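Local coordinates for putative preprotein translocase, SecG subunit (Thermus thermophilus, PDB 5AWW) that probably takes part in an early step of protein export, as the SecG subunit of the membrane-embedded preprotein translocase, at residues G47-G50 and G51-R54. Numbering follows the deposited sequence.
With OLC ((2R)-2,3-dihydroxypropyl (9Z)-octadec-9-enoate), chain M; OLC ((2R)-2,3-dihydroxypropyl (9Z)-octadec-9-enoate), chain L.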
loop_
_atom_site.group_PDB
_atom_site.type_symbol
_atom_site.label_atom_id
_atom_site.label_comp_id
_atom_site.label_asym_id
_atom_site.label_seq_id
_atom_site.Cartn_x
_atom_site.Cartn_y
_atom_site.Cartn_z
ATOM N N GLY C 47 -13.890 -25.401 5.176
ATOM C CA GLY C 47 -15.240 -24.870 5.235
ATOM C C GLY C 47 -15.253 -23.524 5.935
ATOM O O GLY C 47 -15.903 -22.585 5.474
ATOM N N VAL C 48 -14.501 -23.452 7.036
ATOM C CA VAL C 48 -14.323 -22.267 7.889
ATOM C C VAL C 48 -15.464 -21.229 7.830
ATOM O O VAL C 48 -16.288 -21.171 8.742
ATOM C CB VAL C 48 -12.942 -21.580 7.584
ATOM C CG1 VAL C 48 -12.707 -21.364 6.081
ATOM C CG2 VAL C 48 -12.772 -20.290 8.383
ATOM N N THR C 49 -15.525 -20.430 6.767
ATOM C CA THR C 49 -16.578 -19.431 6.619
ATOM C C THR C 49 -17.070 -19.389 5.175
ATOM O O THR C 49 -17.221 -18.316 4.592
ATOM C CB THR C 49 -16.098 -18.021 7.034
ATOM O OG1 THR C 49 -14.986 -18.125 7.930
ATOM C CG2 THR C 49 -17.215 -17.260 7.724
ATOM N N GLY C 50 -17.318 -20.566 4.607
ATOM C CA GLY C 50 -17.721 -20.684 3.217
ATOM C C GLY C 50 -19.114 -20.158 2.935
ATOM O O GLY C 50 -19.338 -19.476 1.930
ATOM N N GLY C 51 -20.056 -20.480 3.818
ATOM C CA GLY C 51 -21.419 -20.000 3.685
ATOM C C GLY C 51 -21.472 -18.487 3.721
ATOM O O GLY C 51 -22.172 -17.855 2.925
ATOM N N LEU C 52 -20.711 -17.905 4.641
ATOM C CA LEU C 52 -20.633 -16.456 4.767
ATOM C C LEU C 52 -19.779 -15.848 3.658
ATOM O O LEU C 52 -19.945 -14.683 3.318
ATOM C CB LEU C 52 -20.077 -16.055 6.135
ATOM C CG LEU C 52 -20.952 -16.253 7.377
ATOM C CD1 LEU C 52 -21.029 -17.717 7.797
ATOM C CD2 LEU C 52 -20.445 -15.392 8.525
ATOM N N TYR C 53 -18.858 -16.634 3.106
ATOM C CA TYR C 53 -18.077 -16.204 1.948
ATOM C C TYR C 53 -19.009 -15.969 0.762
ATOM O O TYR C 53 -19.069 -14.869 0.192
ATOM C CB TYR C 53 -17.010 -17.248 1.592
ATOM C CG TYR C 53 -16.255 -16.974 0.307
ATOM C CD1 TYR C 53 -16.724 -17.445 -0.916
ATOM C CD2 TYR C 53 -15.063 -16.261 0.317
ATOM C CE1 TYR C 53 -16.037 -17.200 -2.090
ATOM C CE2 TYR C 53 -14.368 -16.011 -0.854
ATOM C CZ TYR C 53 -14.858 -16.483 -2.055
ATOM O OH TYR C 53 -14.168 -16.238 -3.220
ATOM N N ARG C 54 -19.738 -17.020 0.402
ATOM C CA ARG C 54 -20.675 -16.975 -0.710
ATOM C C ARG C 54 -21.763 -15.935 -0.446
ATOM O O ARG C 54 -22.204 -15.229 -1.363
ATOM C CB ARG C 54 -21.286 -18.362 -0.940
ATOM C CG ARG C 54 -21.730 -18.628 -2.371
ATOM C CD ARG C 54 -22.455 -19.964 -2.473
ATOM N NE ARG C 54 -23.424 -20.126 -1.393
ATOM C CZ ARG C 54 -24.696 -19.742 -1.460
ATOM N NH1 ARG C 54 -25.163 -19.175 -2.564
ATOM N NH2 ARG C 54 -25.500 -19.931 -0.422
HETATM C C10 OLC M . -27.568 -14.614 -6.636
HETATM C C9 OLC M . -27.887 -15.847 -7.040
HETATM C C17 OLC M . -31.272 -7.005 -8.018
HETATM C C11 OLC M . -27.471 -13.442 -7.593
HETATM C C8 OLC M . -27.949 -16.933 -5.991
HETATM C C16 OLC M . -30.054 -7.689 -7.413
HETATM C C12 OLC M . -28.055 -12.190 -6.938
HETATM C C7 OLC M . -29.164 -17.828 -6.199
HETATM C C15 OLC M . -29.702 -8.953 -8.186
HETATM C C13 OLC M . -28.470 -11.158 -7.983
HETATM C C6 OLC M . -29.537 -18.500 -4.879
HETATM C C14 OLC M . -28.768 -9.809 -7.340
HETATM C C5 OLC M . -28.410 -19.393 -4.355
HETATM C C4 OLC M . -28.678 -19.839 -2.916
HETATM C C3 OLC M . -27.806 -21.011 -2.444
HETATM C C18 OLC L . -20.264 -5.876 -8.628
HETATM C C10 OLC L . -14.830 -10.684 -4.931
HETATM C C9 OLC L . -14.315 -11.911 -4.852
HETATM C C17 OLC L . -19.206 -5.061 -7.915
HETATM C C11 OLC L . -16.294 -10.473 -5.249
HETATM C C8 OLC L . -15.186 -13.126 -5.070
HETATM C C16 OLC L . -18.131 -5.957 -7.310
HETATM C C12 OLC L . -16.966 -9.650 -4.152
HETATM C C7 OLC L . -14.479 -14.129 -5.975
HETATM C C15 OLC L . -18.724 -6.965 -6.329
HETATM C C13 OLC L . -18.127 -8.831 -4.714
HETATM C C6 OLC L . -15.338 -15.371 -6.194
HETATM C C14 OLC L . -17.619 -7.853 -5.767
#
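Thr49 and Leu52 meet mainly through methyl and methylene carbons. The methyl CG2 of Thr49 lies 3.5 Å from CB of Leu52, and both leucine methyls, CD1 and CD2, pack against that same CG2. The two side chains run obliquely to one another. In Leu52, CG is anti to the carbonyl carbon (chi1 -71°), which keeps the branched end beside the threonine methyl.

The backbone supplies the polar part. Tyr53 N donates to Thr49 O at 2.8 Å, but this bond is bent, with an N-H...O angle of 133°. Arg54 N reaches Gly50 O at 2.9 Å and is nearly straight, at 176°. These i to i+4 bonds form the first turn of the helix. Thr49 occupies the N-cap position. Its hydroxyl does not cap the helix; the residue contributes its backbone carbonyl and its methyl CG2. CB of Tyr53 lies 3.2 Å from both Thr49 O and Gly50 O.

Tyr53 and Arg54 extend beyond the loop residues to bound lipid. Tyr53 OH lies 3.3 Å from C6 of one monoolein chain. The Arg54 side chain bends at chi3, and its NH1 comes within 3.2 Å of C3 of a second monoolein. The tyrosine ring also meets an aromatic side chain of another protein chain obliquely. Further along the helix, Thr56 OG1 hydrogen-bonds to the carbonyl oxygens of Leu52 and Tyr53.

Thr49 ends the loop between helix 3-25 and helix 50-72. The contact is at the surface, where this loop enters helix 50-72, the second of the two helices predicted to span the membrane. A weak hydrogen bond joins Gln26 NE2 and Leu52 O, linking this first turn to the region just after helix 3-25.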